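Local coordinates for protein afamin (Homo sapiens, PDB 6FAK) that carries hydrophobic molecules in body fluids, binding vitamin E and keeping lipidated Wnt proteins soluble and active, at residues T26-A31 with T156-A161; F30-Q35 with G251-C256; K416-L421 with P472-C477. All blocks are in the same frame, centred on the assembly; numbering follows the deposited sequence.

Contact 1: residues T26-A31 with T156-A161; sequences TIIAFA and TLLTVA
Ile28 meets Leu157 and Leu158 by both of its branches, and these three side chains make up the whole touch between 26-31 and 156-161. The tighter half is the methyl branch: Ile28 CG2 comes to 3.8 Å from Leu157 CD2, the two side chains sliding past each other in opposite directions. With chi1 at -69°, CG2 lies anti to the backbone N while CG1 turns beside it, which sends the second branch out to CD1. That end is a little less snug. Ile28 CD1 sits 4.0 Å from Leu158 CD2 and 4.0 Å from Leu157 CB, so it rests across the root of one leucine and the tip of the other. This is helix-on-helix packing inside the first albumin domain of a predominantly helical, disulfide-rich fold, joining helix 22-33 to helix 154-171. Only 129 Å² is buried in total, and no hydrogen bond crosses.

Away from Ile28 the two segments stand apart. Ala31 CB is 7.8 Å from Leu157 CD2, and helix 134-148 fills in there, with Ala146 against Ala31 and Leu142 against Ala161. No solvent side opens here, since all three touching residues are buried. Val253 of helix 253-268 also packs on Ile28, Leu192 on Leu157 and Ile257 on Leu158.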
# COMPACT_ATOMS: atom_id res chain seq x y z
N THR A 26 -11.41 -16.74 9.93
CA THR A 26 -11.86 -17.55 8.82
C THR A 26 -12.54 -16.70 7.70
O THR A 26 -12.34 -16.94 6.50
CB THR A 26 -12.83 -18.65 9.31
OG1 THR A 26 -12.13 -19.51 10.22
CG2 THR A 26 -13.30 -19.50 8.16
N ILE A 27 -13.38 -15.77 8.13
CA ILE A 27 -14.07 -14.82 7.25
C ILE A 27 -13.05 -14.01 6.47
O ILE A 27 -13.16 -13.89 5.23
CB ILE A 27 -15.02 -13.91 8.06
CG1 ILE A 27 -16.24 -14.72 8.47
CG2 ILE A 27 -15.47 -12.70 7.24
CD1 ILE A 27 -17.16 -13.99 9.45
N ILE A 28 -12.04 -13.48 7.18
CA ILE A 28 -11.02 -12.67 6.52
C ILE A 28 -10.33 -13.53 5.42
O ILE A 28 -10.27 -13.12 4.27
CB ILE A 28 -9.93 -12.17 7.47
CG1 ILE A 28 -10.51 -11.12 8.44
CG2 ILE A 28 -8.78 -11.54 6.69
CD1 ILE A 28 -9.54 -10.61 9.49
N ALA A 29 -9.87 -14.72 5.79
CA ALA A 29 -9.15 -15.58 4.81
C ALA A 29 -10.02 -15.91 3.56
O ALA A 29 -9.58 -15.81 2.43
CB ALA A 29 -8.71 -16.87 5.48
N PHE A 30 -11.24 -16.37 3.83
CA PHE A 30 -12.15 -16.82 2.80
C PHE A 30 -12.52 -15.67 1.88
O PHE A 30 -12.39 -15.80 0.67
CB PHE A 30 -13.39 -17.45 3.42
CG PHE A 30 -14.26 -18.23 2.46
CD1 PHE A 30 -13.91 -18.52 1.16
CD2 PHE A 30 -15.46 -18.72 2.92
CE1 PHE A 30 -14.73 -19.27 0.32
CE2 PHE A 30 -16.34 -19.44 2.09
CZ PHE A 30 -15.96 -19.75 0.79
N ALA A 31 -12.84 -14.52 2.49
CA ALA A 31 -13.25 -13.32 1.74
C ALA A 31 -12.15 -12.77 0.88
O ALA A 31 -12.41 -12.28 -0.23
CB ALA A 31 -13.79 -12.25 2.69
N THR A 156 -3.86 -6.10 10.84
CA THR A 156 -4.33 -4.79 10.45
C THR A 156 -5.88 -4.71 10.37
O THR A 156 -6.51 -3.80 10.94
CB THR A 156 -3.67 -4.33 9.14
OG1 THR A 156 -2.25 -4.38 9.31
CG2 THR A 156 -4.12 -2.93 8.79
N LEU A 157 -6.46 -5.68 9.68
CA LEU A 157 -7.90 -5.75 9.49
C LEU A 157 -8.64 -5.93 10.81
O LEU A 157 -9.71 -5.30 11.02
CB LEU A 157 -8.27 -6.90 8.54
CG LEU A 157 -8.82 -6.67 7.15
CD1 LEU A 157 -8.51 -5.30 6.53
CD2 LEU A 157 -8.47 -7.80 6.21
N LEU A 158 -8.11 -6.79 11.66
CA LEU A 158 -8.69 -6.96 13.03
C LEU A 158 -8.61 -5.67 13.88
O LEU A 158 -9.54 -5.34 14.62
CB LEU A 158 -8.01 -8.11 13.76
CG LEU A 158 -8.23 -9.51 13.21
CD1 LEU A 158 -7.23 -10.46 13.85
CD2 LEU A 158 -9.63 -10.01 13.43
N THR A 159 -7.51 -4.95 13.81
CA THR A 159 -7.40 -3.66 14.43
C THR A 159 -8.41 -2.66 13.86
O THR A 159 -9.06 -1.86 14.62
CB THR A 159 -5.97 -3.10 14.31
OG1 THR A 159 -5.08 -3.98 15.01
CG2 THR A 159 -5.85 -1.69 14.89
N VAL A 160 -8.53 -2.65 12.54
CA VAL A 160 -9.51 -1.82 11.88
C VAL A 160 -10.94 -2.17 12.37
O VAL A 160 -11.69 -1.27 12.69
CB VAL A 160 -9.31 -1.86 10.32
CG1 VAL A 160 -10.49 -1.30 9.56
CG2 VAL A 160 -8.07 -1.05 9.97
N ALA A 161 -11.29 -3.46 12.49
CA ALA A 161 -12.62 -3.87 12.97
C ALA A 161 -12.86 -3.40 14.38
O ALA A 161 -13.97 -2.92 14.67
CB ALA A 161 -12.79 -5.39 12.92

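Contact 2: residues F30-Q35 with G251-C256; sequences FAQYVQ and GDVVQC
Gly251 is the C-prime residue of the Schellman motif that ends helix 231-250, and Tyr33, near the end of helix 22-33, reaches it from the first albumin domain. The contact therefore joins that domain to the second, where 251-256 belongs to the region that forms the pocket for hydrophobic ligands. Tyr33 CG lies anti to its own carbonyl carbon, beside the backbone N, and this carries the ring toward Gly251. Tyr33 OH stands 3.2 Å from Gly251 C, and Gly251 O is close by but at too poor an angle for a hydrogen bond. The hydroxyl is bonded instead to Glu250 O and to Asn70 ND2, while Lys108 makes a cation-pi contact with the ring. A phenylalanine in place of Tyr33 would keep the ring but would probably leave Glu250 O and Asn70 ND2 without their shared hydroxyl partner at the helix end. Gly251 has a phi of 102°, and a CB on it would clash with Tyr33 OH as well as with the preceding carbonyl.

Beside this, a water bridges the two segments, 2.8 Å from Gln32 OE1 and 2.9 Å from Gly251 O. Its oxygen lies 3.6 Å above the plane of the Tyr33 ring, offset toward the rim. The Gln32 amide is fixed at its other end, where NE2 bonds to Asn149 O and Val152 O. After Gly251 the chain starts helix 253-268 at once. Asp252 is its N-cap: Gln255 N donates to Asp252 OD1 at 3.2 Å, nearly straight at 169°, but from 62° out of the carboxylate plane.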
# COMPACT_ATOMS: atom_id res chain seq x y z
N PHE A 30 -11.24 -16.37 3.83
CA PHE A 30 -12.15 -16.82 2.80
C PHE A 30 -12.52 -15.67 1.88
O PHE A 30 -12.39 -15.80 0.67
CB PHE A 30 -13.39 -17.45 3.42
CG PHE A 30 -14.26 -18.23 2.46
CD1 PHE A 30 -13.91 -18.52 1.16
CD2 PHE A 30 -15.46 -18.72 2.92
CE1 PHE A 30 -14.73 -19.27 0.32
CE2 PHE A 30 -16.34 -19.44 2.09
CZ PHE A 30 -15.96 -19.75 0.79
N ALA A 31 -12.84 -14.52 2.49
CA ALA A 31 -13.25 -13.32 1.74
C ALA A 31 -12.15 -12.77 0.88
O ALA A 31 -12.41 -12.28 -0.23
CB ALA A 31 -13.79 -12.25 2.69
N GLN A 32 -10.90 -12.85 1.37
CA GLN A 32 -9.76 -12.37 0.56
C GLN A 32 -9.42 -13.32 -0.60
O GLN A 32 -9.13 -12.85 -1.69
CB GLN A 32 -8.50 -12.15 1.42
CG GLN A 32 -8.67 -11.06 2.46
CD GLN A 32 -7.38 -10.73 3.18
OE1 GLN A 32 -6.66 -11.65 3.62
NE2 GLN A 32 -7.10 -9.42 3.34
N TYR A 33 -9.39 -14.63 -0.34
CA TYR A 33 -9.12 -15.61 -1.36
C TYR A 33 -10.21 -15.74 -2.43
O TYR A 33 -9.92 -15.96 -3.61
CB TYR A 33 -8.80 -16.97 -0.72
CG TYR A 33 -7.35 -17.07 -0.22
CD1 TYR A 33 -6.27 -16.82 -1.07
CD2 TYR A 33 -7.08 -17.46 1.07
CE1 TYR A 33 -4.96 -16.95 -0.62
CE2 TYR A 33 -5.77 -17.58 1.53
CZ TYR A 33 -4.73 -17.33 0.68
OH TYR A 33 -3.44 -17.47 1.14
N VAL A 34 -11.47 -15.63 -2.01
CA VAL A 34 -12.63 -15.90 -2.88
C VAL A 34 -13.56 -14.71 -2.70
O VAL A 34 -14.52 -14.72 -1.89
CB VAL A 34 -13.33 -17.25 -2.56
CG1 VAL A 34 -14.35 -17.57 -3.65
CG2 VAL A 34 -12.34 -18.41 -2.46
N GLN A 35 -13.21 -13.65 -3.38
CA GLN A 35 -13.82 -12.36 -3.16
C GLN A 35 -15.27 -12.30 -3.68
O GLN A 35 -15.99 -11.39 -3.34
CB GLN A 35 -12.98 -11.26 -3.84
CG GLN A 35 -11.63 -11.04 -3.16
CD GLN A 35 -10.69 -10.38 -4.09
OE1 GLN A 35 -10.04 -11.07 -4.84
NE2 GLN A 35 -10.65 -9.04 -4.08
N GLY A 251 -1.13 -14.59 2.17
CA GLY A 251 -2.49 -14.57 2.59
C GLY A 251 -2.84 -15.60 3.66
O GLY A 251 -3.99 -15.79 3.94
N ASP A 252 -1.84 -16.25 4.25
CA ASP A 252 -2.06 -17.25 5.26
C ASP A 252 -2.35 -16.50 6.59
O ASP A 252 -1.43 -16.12 7.32
CB ASP A 252 -0.83 -18.16 5.34
CG ASP A 252 -1.01 -19.30 6.34
OD1 ASP A 252 -1.85 -19.23 7.27
OD2 ASP A 252 -0.28 -20.27 6.16
N VAL A 253 -3.63 -16.31 6.89
CA VAL A 253 -4.04 -15.43 8.01
C VAL A 253 -3.55 -15.91 9.38
O VAL A 253 -3.04 -15.11 10.17
CB VAL A 253 -5.56 -15.15 8.02
CG1 VAL A 253 -5.98 -14.45 6.75
CG2 VAL A 253 -6.36 -16.44 8.21
N VAL A 254 -3.66 -17.21 9.64
CA VAL A 254 -3.15 -17.82 10.88
C VAL A 254 -1.63 -17.66 11.06
O VAL A 254 -1.16 -17.19 12.09
CB VAL A 254 -3.57 -19.31 11.00
CG1 VAL A 254 -2.96 -19.96 12.23
CG2 VAL A 254 -5.09 -19.42 11.05
N GLN A 255 -0.87 -18.04 10.04
CA GLN A 255 0.58 -17.89 10.09
C GLN A 255 1.00 -16.42 10.23
O GLN A 255 2.00 -16.10 10.90
CB GLN A 255 1.23 -18.48 8.83
CG GLN A 255 2.72 -18.73 8.98
CD GLN A 255 3.02 -19.73 10.11
OE1 GLN A 255 2.23 -20.64 10.38
NE2 GLN A 255 4.10 -19.51 10.80
N CYS A 256 0.28 -15.54 9.56
CA CYS A 256 0.52 -14.11 9.65
C CYS A 256 0.41 -13.62 11.09
O CYS A 256 1.30 -12.92 11.58
CB CYS A 256 -0.43 -13.35 8.71
SG CYS A 256 -0.21 -11.56 8.56
O HOH W 1 -5.90 -14.17 2.57

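Contact 3: residues K416-L421 with P472-C477; sequences KIAPQL and PAVDHC
Val474 carries this contact from one side, facing the backbone of Ile417 and the methyl of Ala418. Its CB points toward 416-421 but stops short of it, and the touching is left to one of the two methyls. With chi1 at 169°, Val474 CG1 lies anti to the backbone N, and it stays 5.2 Å from Ala418 CB. CG2, anti to the carbonyl carbon instead, is the branch that reaches across. At its tip, Val474 CG2 comes to 3.6 Å from Ile417 O, a methyl resting against a carbonyl oxygen, and to 4.2 Å from Ala418 CB. The Ile417 side chain itself stands back, with Ile417 CG1 5.1 Å from Val474 CG2, so it is the main-chain oxygen of that residue that takes the contact.

Ile417 is the last residue of the long helix 376-417, and Ala418, leaving helical geometry, begins a type I beta turn that Leu421 N closes on Ala418 O at 3.2 Å. The contact thus joins the end of that helix to the first turn of the short helix 472-479, inside the third albumin domain. Asn471, just ahead of helix 472-479, bonds through ND2 to both Ile417 O and Gln420 OE1, while its OD1 takes the amide N of Val474. The asparagine therefore ties both sides of the contact together, alongside the methyl packing, although no hydrogen bond runs directly between 416-421 and 472-477. Phe489 of helix 485-490 packs on Val474 too, and the disulfide from Cys477 to Cys488 links that helix to helix 472-479.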
# COMPACT_ATOMS: atom_id res chain seq x y z
N LYS A 416 -1.05 10.52 -19.61
CA LYS A 416 -0.15 10.51 -20.77
C LYS A 416 0.79 9.29 -20.83
O LYS A 416 1.04 8.70 -21.93
CB LYS A 416 0.72 11.79 -20.80
CG LYS A 416 -0.01 13.05 -21.16
CD LYS A 416 -0.34 13.14 -22.64
CE LYS A 416 -0.78 14.55 -23.06
NZ LYS A 416 0.27 15.60 -23.20
N ILE A 417 1.36 8.95 -19.69
CA ILE A 417 2.36 7.94 -19.62
C ILE A 417 1.77 6.53 -19.55
O ILE A 417 2.42 5.59 -19.98
CB ILE A 417 3.44 8.15 -18.48
CG1 ILE A 417 2.86 7.94 -17.12
CG2 ILE A 417 4.14 9.52 -18.57
CD1 ILE A 417 3.91 7.85 -16.05
N ALA A 418 0.58 6.39 -18.97
CA ALA A 418 -0.09 5.08 -18.73
C ALA A 418 -1.57 5.13 -19.12
O ALA A 418 -2.43 4.84 -18.29
CB ALA A 418 0.08 4.64 -17.26
N PRO A 419 -1.86 5.55 -20.36
CA PRO A 419 -3.25 5.75 -20.77
C PRO A 419 -4.05 4.45 -20.86
O PRO A 419 -5.28 4.55 -20.88
CB PRO A 419 -3.12 6.42 -22.15
CG PRO A 419 -1.82 5.90 -22.68
CD PRO A 419 -0.94 5.85 -21.47
N GLN A 420 -3.39 3.29 -20.85
CA GLN A 420 -4.04 2.02 -20.92
C GLN A 420 -4.73 1.64 -19.59
O GLN A 420 -5.62 0.77 -19.58
CB GLN A 420 -3.05 0.90 -21.30
CG GLN A 420 -2.41 1.04 -22.70
CD GLN A 420 -1.23 2.00 -22.74
OE1 GLN A 420 -0.70 2.45 -21.69
NE2 GLN A 420 -0.72 2.22 -23.93
N LEU A 421 -4.37 2.29 -18.49
CA LEU A 421 -5.09 2.08 -17.21
C LEU A 421 -6.51 2.60 -17.24
O LEU A 421 -6.82 3.52 -17.96
CB LEU A 421 -4.34 2.73 -16.05
CG LEU A 421 -2.95 2.16 -15.83
CD1 LEU A 421 -2.21 2.93 -14.78
CD2 LEU A 421 -2.96 0.68 -15.52
N PRO A 472 5.24 -0.85 -22.80
CA PRO A 472 6.59 -1.29 -22.59
C PRO A 472 7.43 -0.38 -21.69
O PRO A 472 8.18 -0.89 -20.87
CB PRO A 472 7.18 -1.41 -24.03
CG PRO A 472 5.99 -1.51 -24.94
CD PRO A 472 4.87 -0.78 -24.24
N ALA A 473 7.24 0.94 -21.77
CA ALA A 473 8.03 1.88 -20.97
C ALA A 473 7.67 1.79 -19.46
O ALA A 473 8.54 1.70 -18.60
CB ALA A 473 7.84 3.32 -21.48
N VAL A 474 6.39 1.72 -19.16
CA VAL A 474 5.91 1.52 -17.78
C VAL A 474 6.37 0.16 -17.22
O VAL A 474 6.84 0.08 -16.04
CB VAL A 474 4.36 1.62 -17.70
CG1 VAL A 474 3.87 1.15 -16.33
CG2 VAL A 474 3.88 3.02 -17.93
N ASP A 475 6.25 -0.90 -18.04
CA ASP A 475 6.61 -2.26 -17.62
C ASP A 475 8.11 -2.33 -17.30
O ASP A 475 8.50 -2.95 -16.29
CB ASP A 475 6.27 -3.32 -18.66
CG ASP A 475 4.77 -3.43 -18.93
OD1 ASP A 475 3.95 -2.78 -18.21
OD2 ASP A 475 4.42 -4.16 -19.89
N HIS A 476 8.91 -1.63 -18.11
CA HIS A 476 10.35 -1.52 -17.87
C HIS A 476 10.58 -0.88 -16.47
O HIS A 476 11.38 -1.38 -15.66
CB HIS A 476 11.06 -0.71 -18.97
CG HIS A 476 12.51 -0.54 -18.70
ND1 HIS A 476 13.41 -1.57 -18.91
CD2 HIS A 476 13.19 0.44 -18.06
CE1 HIS A 476 14.60 -1.19 -18.47
NE2 HIS A 476 14.49 0.01 -17.94
N CYS A 477 9.91 0.24 -16.18
CA CYS A 477 10.07 0.85 -14.89
C CYS A 477 9.59 -0.02 -13.73
O CYS A 477 10.19 0.03 -12.63
CB CYS A 477 9.43 2.23 -14.82
SG CYS A 477 10.27 3.44 -15.86

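Contacts 1 and 2 are neighbours, their centres about 8 Å apart, and both start from helix 22-33, sharing Phe30 and Ala31. They also touch: Leu157 CD2 lies 3.6 Å from Gln32 NE2, and Val253 packs against Ala29. One short helix of the first albumin domain thus packs inside its own domain and against the second, at the region that forms the hydrophobic pocket. Contact 3 comes later along the chain, in the third domain. Its centre is about 33 Å from that of contact 1, on the opposite side of the chain's centre, and its nearest atoms are about 17 Å from contact 2, so it belongs to a separate part of the molecule.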